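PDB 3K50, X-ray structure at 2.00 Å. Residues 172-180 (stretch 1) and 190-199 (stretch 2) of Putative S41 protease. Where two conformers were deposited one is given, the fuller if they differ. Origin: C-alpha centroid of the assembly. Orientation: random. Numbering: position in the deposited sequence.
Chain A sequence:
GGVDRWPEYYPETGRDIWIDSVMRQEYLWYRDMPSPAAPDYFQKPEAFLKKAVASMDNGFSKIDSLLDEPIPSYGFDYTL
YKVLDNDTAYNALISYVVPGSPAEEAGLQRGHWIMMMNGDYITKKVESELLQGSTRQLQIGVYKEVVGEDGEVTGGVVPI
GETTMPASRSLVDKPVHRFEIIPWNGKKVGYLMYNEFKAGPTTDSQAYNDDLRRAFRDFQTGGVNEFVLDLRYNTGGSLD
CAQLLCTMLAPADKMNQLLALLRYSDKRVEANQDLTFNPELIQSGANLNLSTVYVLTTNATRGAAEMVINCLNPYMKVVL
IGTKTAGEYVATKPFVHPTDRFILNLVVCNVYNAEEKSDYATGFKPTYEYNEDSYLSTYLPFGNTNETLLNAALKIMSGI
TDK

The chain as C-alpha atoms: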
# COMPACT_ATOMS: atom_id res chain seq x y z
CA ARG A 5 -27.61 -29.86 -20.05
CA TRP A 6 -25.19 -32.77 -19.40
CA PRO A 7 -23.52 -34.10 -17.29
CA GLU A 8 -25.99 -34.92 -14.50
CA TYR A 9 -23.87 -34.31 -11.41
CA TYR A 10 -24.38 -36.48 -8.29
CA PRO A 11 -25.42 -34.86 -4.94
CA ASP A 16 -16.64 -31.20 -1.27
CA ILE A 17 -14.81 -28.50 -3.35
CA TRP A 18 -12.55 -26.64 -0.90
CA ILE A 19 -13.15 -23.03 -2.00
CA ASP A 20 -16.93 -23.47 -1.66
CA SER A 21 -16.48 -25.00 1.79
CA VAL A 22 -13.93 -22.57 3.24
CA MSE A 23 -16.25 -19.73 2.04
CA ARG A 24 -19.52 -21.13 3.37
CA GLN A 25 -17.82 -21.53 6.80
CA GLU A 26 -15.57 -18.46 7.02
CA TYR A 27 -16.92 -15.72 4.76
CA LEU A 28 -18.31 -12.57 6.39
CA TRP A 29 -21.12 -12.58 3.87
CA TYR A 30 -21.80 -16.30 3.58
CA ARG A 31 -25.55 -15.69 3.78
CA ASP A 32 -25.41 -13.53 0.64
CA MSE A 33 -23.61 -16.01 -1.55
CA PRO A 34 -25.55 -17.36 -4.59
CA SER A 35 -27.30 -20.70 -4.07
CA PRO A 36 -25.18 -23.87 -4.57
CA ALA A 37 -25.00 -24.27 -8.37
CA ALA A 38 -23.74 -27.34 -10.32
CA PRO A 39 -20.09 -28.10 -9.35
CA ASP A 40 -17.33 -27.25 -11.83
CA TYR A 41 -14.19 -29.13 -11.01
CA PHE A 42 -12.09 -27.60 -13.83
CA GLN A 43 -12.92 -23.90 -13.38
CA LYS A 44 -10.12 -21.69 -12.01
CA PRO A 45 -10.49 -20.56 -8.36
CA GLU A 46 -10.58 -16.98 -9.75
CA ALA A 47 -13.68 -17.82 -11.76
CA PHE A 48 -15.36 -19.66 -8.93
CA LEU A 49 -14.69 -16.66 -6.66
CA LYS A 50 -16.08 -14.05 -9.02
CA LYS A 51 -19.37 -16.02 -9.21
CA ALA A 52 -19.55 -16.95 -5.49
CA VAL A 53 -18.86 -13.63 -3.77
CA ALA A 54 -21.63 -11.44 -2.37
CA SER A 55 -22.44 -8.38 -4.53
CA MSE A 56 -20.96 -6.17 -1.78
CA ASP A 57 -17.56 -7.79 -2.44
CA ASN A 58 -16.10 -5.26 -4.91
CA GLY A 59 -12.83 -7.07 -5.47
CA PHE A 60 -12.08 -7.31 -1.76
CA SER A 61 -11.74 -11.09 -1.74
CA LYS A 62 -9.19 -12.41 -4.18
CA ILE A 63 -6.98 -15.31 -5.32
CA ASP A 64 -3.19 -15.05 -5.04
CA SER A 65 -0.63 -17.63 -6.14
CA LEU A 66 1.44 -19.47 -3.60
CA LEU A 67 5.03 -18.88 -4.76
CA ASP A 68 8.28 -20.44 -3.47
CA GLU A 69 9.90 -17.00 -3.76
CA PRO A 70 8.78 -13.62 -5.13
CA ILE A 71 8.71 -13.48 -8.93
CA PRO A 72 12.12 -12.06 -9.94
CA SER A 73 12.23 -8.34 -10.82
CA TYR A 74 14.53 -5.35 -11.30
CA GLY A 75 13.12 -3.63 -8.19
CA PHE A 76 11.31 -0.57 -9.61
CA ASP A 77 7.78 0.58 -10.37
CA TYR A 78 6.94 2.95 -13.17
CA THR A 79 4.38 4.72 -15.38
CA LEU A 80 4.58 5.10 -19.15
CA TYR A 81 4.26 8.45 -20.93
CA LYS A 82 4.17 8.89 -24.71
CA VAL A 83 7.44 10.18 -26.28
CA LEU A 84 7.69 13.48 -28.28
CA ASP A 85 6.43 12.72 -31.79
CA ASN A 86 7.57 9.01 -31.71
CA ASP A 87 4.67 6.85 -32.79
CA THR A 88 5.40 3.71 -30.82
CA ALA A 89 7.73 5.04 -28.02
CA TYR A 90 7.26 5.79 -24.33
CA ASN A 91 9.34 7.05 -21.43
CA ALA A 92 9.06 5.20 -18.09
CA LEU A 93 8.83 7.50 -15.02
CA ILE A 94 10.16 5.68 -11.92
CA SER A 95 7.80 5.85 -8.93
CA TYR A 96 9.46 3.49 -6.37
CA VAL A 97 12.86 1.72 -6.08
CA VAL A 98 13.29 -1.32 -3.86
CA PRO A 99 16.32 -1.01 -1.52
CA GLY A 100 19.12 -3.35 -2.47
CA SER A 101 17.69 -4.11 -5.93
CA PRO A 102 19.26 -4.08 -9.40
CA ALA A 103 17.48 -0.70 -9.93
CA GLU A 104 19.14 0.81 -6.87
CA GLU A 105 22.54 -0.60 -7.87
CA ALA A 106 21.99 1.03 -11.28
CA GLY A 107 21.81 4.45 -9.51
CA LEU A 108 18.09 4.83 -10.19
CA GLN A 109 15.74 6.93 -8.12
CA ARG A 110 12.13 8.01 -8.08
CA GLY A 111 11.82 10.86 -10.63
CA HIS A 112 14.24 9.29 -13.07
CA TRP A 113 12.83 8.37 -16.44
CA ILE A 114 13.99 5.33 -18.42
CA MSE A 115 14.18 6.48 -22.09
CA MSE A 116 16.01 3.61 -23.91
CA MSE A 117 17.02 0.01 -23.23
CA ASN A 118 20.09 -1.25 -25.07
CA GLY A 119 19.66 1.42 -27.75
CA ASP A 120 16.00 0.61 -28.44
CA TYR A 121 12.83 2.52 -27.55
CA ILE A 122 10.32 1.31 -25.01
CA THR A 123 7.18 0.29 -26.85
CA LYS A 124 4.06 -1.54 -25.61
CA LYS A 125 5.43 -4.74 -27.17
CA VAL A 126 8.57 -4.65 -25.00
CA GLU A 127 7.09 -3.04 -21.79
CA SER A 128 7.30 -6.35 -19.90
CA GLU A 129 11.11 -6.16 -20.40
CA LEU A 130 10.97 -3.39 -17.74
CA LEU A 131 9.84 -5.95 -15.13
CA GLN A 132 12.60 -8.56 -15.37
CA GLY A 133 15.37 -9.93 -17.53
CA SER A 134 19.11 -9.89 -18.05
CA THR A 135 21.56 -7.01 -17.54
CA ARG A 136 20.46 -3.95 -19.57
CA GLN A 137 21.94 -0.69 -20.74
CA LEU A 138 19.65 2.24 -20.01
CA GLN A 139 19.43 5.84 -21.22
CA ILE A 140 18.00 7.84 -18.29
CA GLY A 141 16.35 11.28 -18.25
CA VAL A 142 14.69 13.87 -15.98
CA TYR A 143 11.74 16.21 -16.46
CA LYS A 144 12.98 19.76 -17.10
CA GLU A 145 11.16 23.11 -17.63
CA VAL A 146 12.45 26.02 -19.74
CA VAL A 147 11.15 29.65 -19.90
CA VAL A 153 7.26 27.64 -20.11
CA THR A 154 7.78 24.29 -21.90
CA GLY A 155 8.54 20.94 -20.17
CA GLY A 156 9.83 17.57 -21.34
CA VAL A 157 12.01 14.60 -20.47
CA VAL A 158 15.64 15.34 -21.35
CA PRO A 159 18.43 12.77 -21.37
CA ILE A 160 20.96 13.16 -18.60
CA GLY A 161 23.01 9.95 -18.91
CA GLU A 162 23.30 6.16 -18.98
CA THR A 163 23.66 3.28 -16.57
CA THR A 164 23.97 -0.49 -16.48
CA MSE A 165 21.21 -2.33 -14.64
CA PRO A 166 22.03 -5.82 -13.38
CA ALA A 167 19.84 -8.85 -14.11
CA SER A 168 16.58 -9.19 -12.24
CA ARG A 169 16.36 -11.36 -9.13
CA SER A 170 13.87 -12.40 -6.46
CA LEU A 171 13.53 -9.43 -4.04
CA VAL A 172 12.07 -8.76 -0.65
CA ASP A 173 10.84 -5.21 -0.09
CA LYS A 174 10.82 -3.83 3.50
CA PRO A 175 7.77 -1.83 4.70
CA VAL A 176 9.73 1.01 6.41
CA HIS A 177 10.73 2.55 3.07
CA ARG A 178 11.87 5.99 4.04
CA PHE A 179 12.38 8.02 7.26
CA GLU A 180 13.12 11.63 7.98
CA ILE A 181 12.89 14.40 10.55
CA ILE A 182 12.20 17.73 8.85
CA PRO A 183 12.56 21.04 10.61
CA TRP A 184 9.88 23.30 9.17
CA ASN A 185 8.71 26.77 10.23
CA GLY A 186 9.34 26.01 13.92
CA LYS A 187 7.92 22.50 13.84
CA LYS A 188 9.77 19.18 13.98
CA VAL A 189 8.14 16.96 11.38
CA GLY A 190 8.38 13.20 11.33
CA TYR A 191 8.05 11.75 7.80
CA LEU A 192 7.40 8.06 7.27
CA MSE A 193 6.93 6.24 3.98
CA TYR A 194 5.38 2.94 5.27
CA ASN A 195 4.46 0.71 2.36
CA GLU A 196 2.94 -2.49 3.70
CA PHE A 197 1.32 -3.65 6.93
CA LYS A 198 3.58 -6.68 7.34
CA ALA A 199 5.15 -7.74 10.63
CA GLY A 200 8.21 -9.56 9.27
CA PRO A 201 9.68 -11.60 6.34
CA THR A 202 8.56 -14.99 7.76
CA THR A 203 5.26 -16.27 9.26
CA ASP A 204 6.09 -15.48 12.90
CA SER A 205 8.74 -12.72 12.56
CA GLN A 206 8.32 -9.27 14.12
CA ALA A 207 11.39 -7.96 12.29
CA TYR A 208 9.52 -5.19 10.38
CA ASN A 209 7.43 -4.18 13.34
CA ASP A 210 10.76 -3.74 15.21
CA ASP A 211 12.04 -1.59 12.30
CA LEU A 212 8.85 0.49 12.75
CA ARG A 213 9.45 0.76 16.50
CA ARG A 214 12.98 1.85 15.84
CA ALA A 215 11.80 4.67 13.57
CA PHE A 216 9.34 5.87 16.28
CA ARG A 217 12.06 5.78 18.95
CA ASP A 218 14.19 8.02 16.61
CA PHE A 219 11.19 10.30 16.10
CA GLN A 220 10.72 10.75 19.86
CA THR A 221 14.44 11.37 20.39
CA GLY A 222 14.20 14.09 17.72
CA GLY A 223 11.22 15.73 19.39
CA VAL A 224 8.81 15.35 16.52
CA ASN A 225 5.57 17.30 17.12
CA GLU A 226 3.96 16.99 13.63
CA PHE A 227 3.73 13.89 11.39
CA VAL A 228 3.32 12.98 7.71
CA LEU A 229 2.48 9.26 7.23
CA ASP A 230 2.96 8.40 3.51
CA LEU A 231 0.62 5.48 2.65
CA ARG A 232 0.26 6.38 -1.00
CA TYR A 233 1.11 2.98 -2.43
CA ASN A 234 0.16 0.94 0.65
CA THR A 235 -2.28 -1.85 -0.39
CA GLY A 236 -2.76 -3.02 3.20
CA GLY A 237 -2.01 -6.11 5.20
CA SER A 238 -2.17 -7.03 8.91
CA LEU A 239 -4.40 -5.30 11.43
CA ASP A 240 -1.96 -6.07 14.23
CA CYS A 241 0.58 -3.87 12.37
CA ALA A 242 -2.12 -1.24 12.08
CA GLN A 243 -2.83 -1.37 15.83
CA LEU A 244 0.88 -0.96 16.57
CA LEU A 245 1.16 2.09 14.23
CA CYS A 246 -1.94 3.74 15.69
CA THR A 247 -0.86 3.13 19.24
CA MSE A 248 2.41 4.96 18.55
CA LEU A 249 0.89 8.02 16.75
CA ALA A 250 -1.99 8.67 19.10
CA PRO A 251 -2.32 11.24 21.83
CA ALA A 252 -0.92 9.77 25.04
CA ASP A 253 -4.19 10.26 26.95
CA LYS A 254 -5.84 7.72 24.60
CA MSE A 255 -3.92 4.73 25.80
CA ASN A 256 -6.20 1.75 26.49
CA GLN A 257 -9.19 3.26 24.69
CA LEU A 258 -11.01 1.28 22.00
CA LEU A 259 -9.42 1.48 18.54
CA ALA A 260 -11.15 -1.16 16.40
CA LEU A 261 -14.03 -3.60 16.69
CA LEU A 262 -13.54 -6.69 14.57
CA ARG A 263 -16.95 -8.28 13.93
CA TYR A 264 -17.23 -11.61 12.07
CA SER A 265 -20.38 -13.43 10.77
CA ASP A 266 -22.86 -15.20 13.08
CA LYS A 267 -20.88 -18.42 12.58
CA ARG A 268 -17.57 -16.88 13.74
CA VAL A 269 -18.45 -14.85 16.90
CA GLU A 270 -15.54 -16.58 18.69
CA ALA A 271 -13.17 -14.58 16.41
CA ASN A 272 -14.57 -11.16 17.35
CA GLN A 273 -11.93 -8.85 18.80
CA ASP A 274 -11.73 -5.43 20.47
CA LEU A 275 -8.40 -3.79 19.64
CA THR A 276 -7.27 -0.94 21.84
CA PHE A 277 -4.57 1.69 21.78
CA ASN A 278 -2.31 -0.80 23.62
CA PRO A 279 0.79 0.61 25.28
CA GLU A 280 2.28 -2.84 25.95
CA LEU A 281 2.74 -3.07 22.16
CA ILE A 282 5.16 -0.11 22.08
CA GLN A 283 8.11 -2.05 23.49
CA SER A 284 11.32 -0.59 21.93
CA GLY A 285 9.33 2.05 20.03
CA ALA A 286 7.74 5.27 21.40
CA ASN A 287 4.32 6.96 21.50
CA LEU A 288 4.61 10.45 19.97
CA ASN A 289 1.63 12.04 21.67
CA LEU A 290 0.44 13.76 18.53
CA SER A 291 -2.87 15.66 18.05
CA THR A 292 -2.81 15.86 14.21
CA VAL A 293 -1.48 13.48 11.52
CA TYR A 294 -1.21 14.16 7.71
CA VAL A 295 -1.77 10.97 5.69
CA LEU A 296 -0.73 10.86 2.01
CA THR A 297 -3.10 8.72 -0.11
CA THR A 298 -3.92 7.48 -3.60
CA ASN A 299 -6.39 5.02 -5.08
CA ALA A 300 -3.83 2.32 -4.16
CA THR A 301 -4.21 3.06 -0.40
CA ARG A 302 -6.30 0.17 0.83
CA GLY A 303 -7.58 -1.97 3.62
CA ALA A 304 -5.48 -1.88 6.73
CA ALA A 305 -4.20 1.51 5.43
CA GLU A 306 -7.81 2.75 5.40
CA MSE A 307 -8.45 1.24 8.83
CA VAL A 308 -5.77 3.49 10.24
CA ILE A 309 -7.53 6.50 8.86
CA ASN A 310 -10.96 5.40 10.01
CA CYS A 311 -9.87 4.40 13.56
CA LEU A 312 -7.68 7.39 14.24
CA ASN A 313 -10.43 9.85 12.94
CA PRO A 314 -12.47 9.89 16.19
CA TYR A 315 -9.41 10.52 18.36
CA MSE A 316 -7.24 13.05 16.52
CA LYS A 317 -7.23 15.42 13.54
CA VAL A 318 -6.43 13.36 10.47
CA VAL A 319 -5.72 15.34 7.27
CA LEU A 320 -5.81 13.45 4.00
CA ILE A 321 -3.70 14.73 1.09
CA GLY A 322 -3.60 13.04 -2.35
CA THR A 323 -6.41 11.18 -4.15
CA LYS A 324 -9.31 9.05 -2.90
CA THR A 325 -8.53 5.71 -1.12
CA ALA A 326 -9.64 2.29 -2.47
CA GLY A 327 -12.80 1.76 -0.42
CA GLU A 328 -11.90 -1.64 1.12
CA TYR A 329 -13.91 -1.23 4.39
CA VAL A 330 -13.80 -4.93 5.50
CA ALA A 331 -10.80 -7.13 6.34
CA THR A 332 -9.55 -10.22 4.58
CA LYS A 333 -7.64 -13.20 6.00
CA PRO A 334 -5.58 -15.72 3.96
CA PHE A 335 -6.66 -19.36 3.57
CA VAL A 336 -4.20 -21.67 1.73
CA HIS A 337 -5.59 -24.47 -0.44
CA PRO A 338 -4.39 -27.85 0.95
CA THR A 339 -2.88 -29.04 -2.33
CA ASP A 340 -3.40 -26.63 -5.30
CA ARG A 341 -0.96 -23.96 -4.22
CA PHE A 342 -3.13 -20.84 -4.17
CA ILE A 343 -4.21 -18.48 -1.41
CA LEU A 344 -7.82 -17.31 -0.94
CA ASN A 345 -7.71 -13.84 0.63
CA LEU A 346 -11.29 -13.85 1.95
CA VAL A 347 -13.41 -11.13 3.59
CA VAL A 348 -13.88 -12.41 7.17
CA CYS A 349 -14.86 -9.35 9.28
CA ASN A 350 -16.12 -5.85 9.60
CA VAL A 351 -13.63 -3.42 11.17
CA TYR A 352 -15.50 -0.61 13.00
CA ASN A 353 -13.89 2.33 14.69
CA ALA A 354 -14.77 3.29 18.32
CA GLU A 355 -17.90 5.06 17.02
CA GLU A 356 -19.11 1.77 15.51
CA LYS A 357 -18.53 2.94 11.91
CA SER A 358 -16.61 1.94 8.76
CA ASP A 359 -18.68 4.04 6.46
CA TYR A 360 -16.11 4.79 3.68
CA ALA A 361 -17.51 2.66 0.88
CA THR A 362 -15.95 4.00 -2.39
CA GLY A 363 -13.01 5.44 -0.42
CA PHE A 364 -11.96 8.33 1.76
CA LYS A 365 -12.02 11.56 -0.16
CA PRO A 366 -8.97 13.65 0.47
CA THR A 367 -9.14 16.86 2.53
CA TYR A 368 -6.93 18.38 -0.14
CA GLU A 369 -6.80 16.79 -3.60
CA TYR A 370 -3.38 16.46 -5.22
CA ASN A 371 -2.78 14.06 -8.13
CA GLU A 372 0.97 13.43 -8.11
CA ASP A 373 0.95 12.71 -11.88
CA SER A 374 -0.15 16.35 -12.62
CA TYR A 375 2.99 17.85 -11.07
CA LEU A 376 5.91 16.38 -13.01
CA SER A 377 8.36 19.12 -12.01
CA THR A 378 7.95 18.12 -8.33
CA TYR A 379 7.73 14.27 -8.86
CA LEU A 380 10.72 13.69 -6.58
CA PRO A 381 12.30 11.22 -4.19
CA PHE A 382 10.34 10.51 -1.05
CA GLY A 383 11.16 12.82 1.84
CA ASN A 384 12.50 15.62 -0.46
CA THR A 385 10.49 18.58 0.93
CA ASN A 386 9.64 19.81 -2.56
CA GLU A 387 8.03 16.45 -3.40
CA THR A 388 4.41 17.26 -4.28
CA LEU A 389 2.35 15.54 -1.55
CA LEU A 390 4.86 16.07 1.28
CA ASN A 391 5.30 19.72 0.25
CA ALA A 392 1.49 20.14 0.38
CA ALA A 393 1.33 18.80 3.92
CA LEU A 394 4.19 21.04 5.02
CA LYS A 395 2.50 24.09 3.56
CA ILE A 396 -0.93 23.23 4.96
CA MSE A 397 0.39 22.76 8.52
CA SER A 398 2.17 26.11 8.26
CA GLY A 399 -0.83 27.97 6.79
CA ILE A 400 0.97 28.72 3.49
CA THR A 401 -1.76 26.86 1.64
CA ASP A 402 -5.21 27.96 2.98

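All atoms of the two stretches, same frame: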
# COMPACT_ATOMS: atom_id res chain seq x y z
N VAL A 172 12.94 -8.93 -1.78
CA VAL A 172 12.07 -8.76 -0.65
C VAL A 172 12.09 -7.27 -0.31
O VAL A 172 13.16 -6.71 -0.04
CB VAL A 172 12.53 -9.58 0.53
CG1 VAL A 172 11.81 -9.10 1.82
CG2 VAL A 172 12.23 -11.03 0.25
N ASP A 173 10.94 -6.64 -0.36
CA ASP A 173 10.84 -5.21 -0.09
C ASP A 173 10.37 -4.97 1.35
O ASP A 173 9.34 -5.49 1.76
CB ASP A 173 9.88 -4.52 -1.08
CG ASP A 173 9.90 -2.99 -0.95
OD1 ASP A 173 10.98 -2.44 -0.69
OD2 ASP A 173 8.85 -2.32 -1.08
N LYS A 174 11.11 -4.16 2.09
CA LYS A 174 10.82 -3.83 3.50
C LYS A 174 9.76 -2.71 3.67
O LYS A 174 9.80 -1.69 2.99
CB LYS A 174 12.15 -3.50 4.20
CG LYS A 174 13.06 -4.77 4.31
CD LYS A 174 14.44 -4.53 5.00
N PRO A 175 8.79 -2.89 4.58
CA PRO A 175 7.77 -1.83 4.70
C PRO A 175 8.23 -0.42 5.10
O PRO A 175 7.65 0.56 4.60
CB PRO A 175 6.83 -2.36 5.80
CG PRO A 175 7.11 -3.80 5.88
CD PRO A 175 8.51 -4.02 5.47
N VAL A 176 9.22 -0.30 6.00
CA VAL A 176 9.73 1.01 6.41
C VAL A 176 10.64 1.47 5.28
O VAL A 176 11.85 1.18 5.25
CB VAL A 176 10.48 0.96 7.72
CG1 VAL A 176 11.10 2.31 8.02
CG2 VAL A 176 9.55 0.53 8.85
N HIS A 177 10.03 2.16 4.33
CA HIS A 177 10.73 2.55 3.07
C HIS A 177 11.56 3.78 3.15
O HIS A 177 12.65 3.85 2.57
CB HIS A 177 9.70 2.70 1.97
CG HIS A 177 10.29 2.97 0.63
ND1 HIS A 177 11.09 2.06 -0.03
CD2 HIS A 177 10.21 4.06 -0.17
CE1 HIS A 177 11.47 2.59 -1.18
NE2 HIS A 177 10.95 3.80 -1.30
N ARG A 178 11.08 4.78 3.86
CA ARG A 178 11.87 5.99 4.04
C ARG A 178 11.43 6.69 5.35
O ARG A 178 10.23 6.69 5.70
CB ARG A 178 11.67 6.93 2.83
CG ARG A 178 12.95 7.69 2.34
CD ARG A 178 13.98 6.75 1.69
NE ARG A 178 14.02 6.61 0.21
CZ ARG A 178 14.40 5.51 -0.47
NH1 ARG A 178 14.59 4.32 0.12
NH2 ARG A 178 14.46 5.56 -1.80
N PHE A 179 12.43 7.33 5.97
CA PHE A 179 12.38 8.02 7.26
C PHE A 179 13.03 9.38 7.19
O PHE A 179 14.09 9.55 6.57
CB PHE A 179 13.22 7.22 8.26
CG PHE A 179 13.44 7.90 9.60
CD1 PHE A 179 14.50 8.80 9.81
CD2 PHE A 179 12.61 7.59 10.69
CE1 PHE A 179 14.72 9.41 11.08
CE2 PHE A 179 12.83 8.17 11.94
CZ PHE A 179 13.90 9.10 12.13
N GLU A 180 12.42 10.37 7.84
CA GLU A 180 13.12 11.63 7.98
C GLU A 180 12.52 12.48 9.06
O GLU A 180 11.31 12.37 9.32
CB GLU A 180 12.94 12.47 6.72
CG GLU A 180 14.01 12.33 5.73
CD GLU A 180 14.00 13.48 4.86
OE1 GLU A 180 12.89 13.80 4.37
OE2 GLU A 180 15.09 14.07 4.72
N GLY A 190 8.02 14.57 11.62
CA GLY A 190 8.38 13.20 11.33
C GLY A 190 7.77 12.81 9.99
O GLY A 190 6.59 13.04 9.77
N TYR A 191 8.56 12.22 9.09
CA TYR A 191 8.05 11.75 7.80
C TYR A 191 8.31 10.24 7.71
O TYR A 191 9.45 9.78 7.87
CB TYR A 191 8.71 12.48 6.60
CG TYR A 191 8.37 11.83 5.27
CD1 TYR A 191 7.12 12.03 4.69
CD2 TYR A 191 9.28 11.04 4.61
CE1 TYR A 191 6.78 11.46 3.49
CE2 TYR A 191 8.94 10.42 3.39
CZ TYR A 191 7.71 10.64 2.85
OH TYR A 191 7.34 10.05 1.70
N LEU A 192 7.27 9.49 7.46
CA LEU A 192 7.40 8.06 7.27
C LEU A 192 6.68 7.56 6.04
O LEU A 192 5.47 7.67 5.95
CB LEU A 192 6.84 7.32 8.50
CG LEU A 192 6.84 5.79 8.55
CD1 LEU A 192 8.27 5.26 8.67
CD2 LEU A 192 6.03 5.30 9.70
N MSE A 193 7.44 6.95 5.14
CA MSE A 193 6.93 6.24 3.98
C MSE A 193 6.85 4.74 4.37
O MSE A 193 7.86 4.06 4.38
CB MSE A 193 7.80 6.50 2.76
CG MSE A 193 7.15 6.24 1.46
SE MSE A 193 6.42 4.45 1.07
CE MSE A 193 5.55 4.97 -0.61
N TYR A 194 5.64 4.29 4.75
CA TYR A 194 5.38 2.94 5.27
C TYR A 194 4.54 2.23 4.24
O TYR A 194 3.38 2.60 4.02
CB TYR A 194 4.61 3.01 6.59
CG TYR A 194 4.33 1.66 7.26
CD1 TYR A 194 5.34 0.92 7.78
CD2 TYR A 194 3.03 1.20 7.44
CE1 TYR A 194 5.08 -0.33 8.46
CE2 TYR A 194 2.75 -0.01 8.10
CZ TYR A 194 3.77 -0.75 8.61
OH TYR A 194 3.50 -1.93 9.27
N ASN A 195 5.10 1.21 3.60
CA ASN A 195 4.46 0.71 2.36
C ASN A 195 3.64 -0.56 2.43
O ASN A 195 3.01 -0.91 1.47
CB ASN A 195 5.53 0.57 1.25
CG ASN A 195 4.97 0.79 -0.15
OD1 ASN A 195 4.21 1.71 -0.37
ND2 ASN A 195 5.31 -0.07 -1.08
N GLU A 196 3.64 -1.24 3.58
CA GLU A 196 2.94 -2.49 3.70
C GLU A 196 2.78 -2.83 5.16
O GLU A 196 3.72 -2.70 5.92
CB GLU A 196 3.73 -3.62 2.99
CG GLU A 196 2.97 -4.84 2.86
CD GLU A 196 3.76 -6.01 2.30
OE1 GLU A 196 5.00 -5.92 2.14
OE2 GLU A 196 3.11 -7.04 2.03
N PHE A 197 1.56 -3.22 5.56
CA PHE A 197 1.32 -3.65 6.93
C PHE A 197 1.73 -5.13 7.04
O PHE A 197 0.89 -6.05 6.98
CB PHE A 197 -0.16 -3.42 7.32
CG PHE A 197 -0.52 -1.96 7.44
CD1 PHE A 197 -0.75 -1.21 6.33
CD2 PHE A 197 -0.63 -1.35 8.67
CE1 PHE A 197 -1.05 0.14 6.43
CE2 PHE A 197 -0.93 -0.01 8.78
CZ PHE A 197 -1.13 0.74 7.66
N LYS A 198 3.01 -5.35 7.27
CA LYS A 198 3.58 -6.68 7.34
C LYS A 198 4.56 -6.71 8.51
O LYS A 198 5.41 -5.84 8.60
CB LYS A 198 4.26 -6.98 6.00
CG LYS A 198 4.57 -8.46 5.80
CD LYS A 198 5.19 -8.69 4.47
CE LYS A 198 5.57 -10.12 4.25
NZ LYS A 198 6.20 -10.22 2.90
N ALA A 199 4.44 -7.70 9.38
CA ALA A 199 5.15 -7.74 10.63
C ALA A 199 6.59 -8.17 10.46
O ALA A 199 7.43 -7.65 11.16
CB ALA A 199 4.38 -8.65 11.65
O HOH W 1 6.56 -2.80 0.04
O HOH W 2 6.86 -4.26 2.16

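Residues 176-180 and 190-194 are neighbouring antiparallel strands, with 171° between their directions. Together the two stretches bury 641 Å², both sides summed. Pro-175, Tyr-191 and Met-193 cover the most surface.

Pro-175 sits just before the first strand and is buried. It has no amide hydrogen to donate, but its carbonyl works fully. Asn-195 N donates to Pro-175 O at 2.8 Å, nearly straight. The same oxygen receives a CA-H...O contact from Tyr-194 CA at 3.4 Å. The compact ring packs against the segment that follows the second strand. Pro-175 CB lies 3.1 Å from Glu-196 O, and Pro-175 CG lies 3.8 Å from Lys-198 O. On the Tyr-194 side, Pro-175 CB is 3.8 Å from Tyr-194 CE1, an apolar contact with the aromatic ring. A small, rigid ring suits this closely packed place.

Met-193 is selenomethionine and marks a beta bulge. Val-176 pairs with Tyr-194, but Arg-178 pairs with Met-193, so the register shifts by one. The extra residue allows Met-193 O to accept two backbone bonds. His-177 N donates at 2.9 Å to Met-193 O. Arg-178 N reaches Met-193 O at 3.3 Å, a weak bond. In return, Met-193 N donates to Arg-178 O at 2.9 Å. His-177, with phi/psi of -83/-39, departs from extended strand geometry, and its CA-to-CB bond points toward the second stretch. The long, flexible Met-193 side chain (chi1 t, chi2 m, chi3 t) brings its selenium 3.8 Å from His-177 CB. Met-193 SE is 4.8 Å from the centroid of the His-177 ring and approaches it obliquely.

Tyr-191 pairs with Glu-180 through two backbone bonds. Glu-180 N donates to Tyr-191 O at 3.0 Å, and Tyr-191 N donates to Glu-180 O at 2.8 Å. Tyr-191, Met-193, Arg-178 and Glu-180 share one face of the sheet. The broad tyrosine ring meets the aliphatic bases of its charged neighbours: Arg-178 CB is 4.5 Å from Tyr-191 CE2, and Glu-180 CB is 4.5 Å from Tyr-191 CD2. Arg-178 leads its end away from the second stretch, and Arg-178 NH1 donates to His-177 O at 3.2 Å. The Tyr-191 hydroxyl is hydrogen-bonded elsewhere in the structure.

The other face carries Val-176, Phe-179, Leu-192 and Tyr-194. Val-176 CG1 meets Leu-192 CD1 at 4.1 Å. Val-176 CG2 lies 4.4 Å from Tyr-194 CD1, at the ring edge. The branched valine thus places one methyl against each neighbour.

Beyond the strands, two waters also join the stretches. Asp-173 OD2 and Asn-195 ND2 are 4.2 Å apart, too far to bond directly. Water 1 fills the gap, donating to Asp-173 OD2 at 2.6 Å and accepting from Asn-195 ND2 at 3.2 Å. Water 2 donates to Asp-173 O at 2.8 Å and to Glu-196 OE1 at 2.5 Å, linking two acceptors. Polar residues suit this partly exposed end.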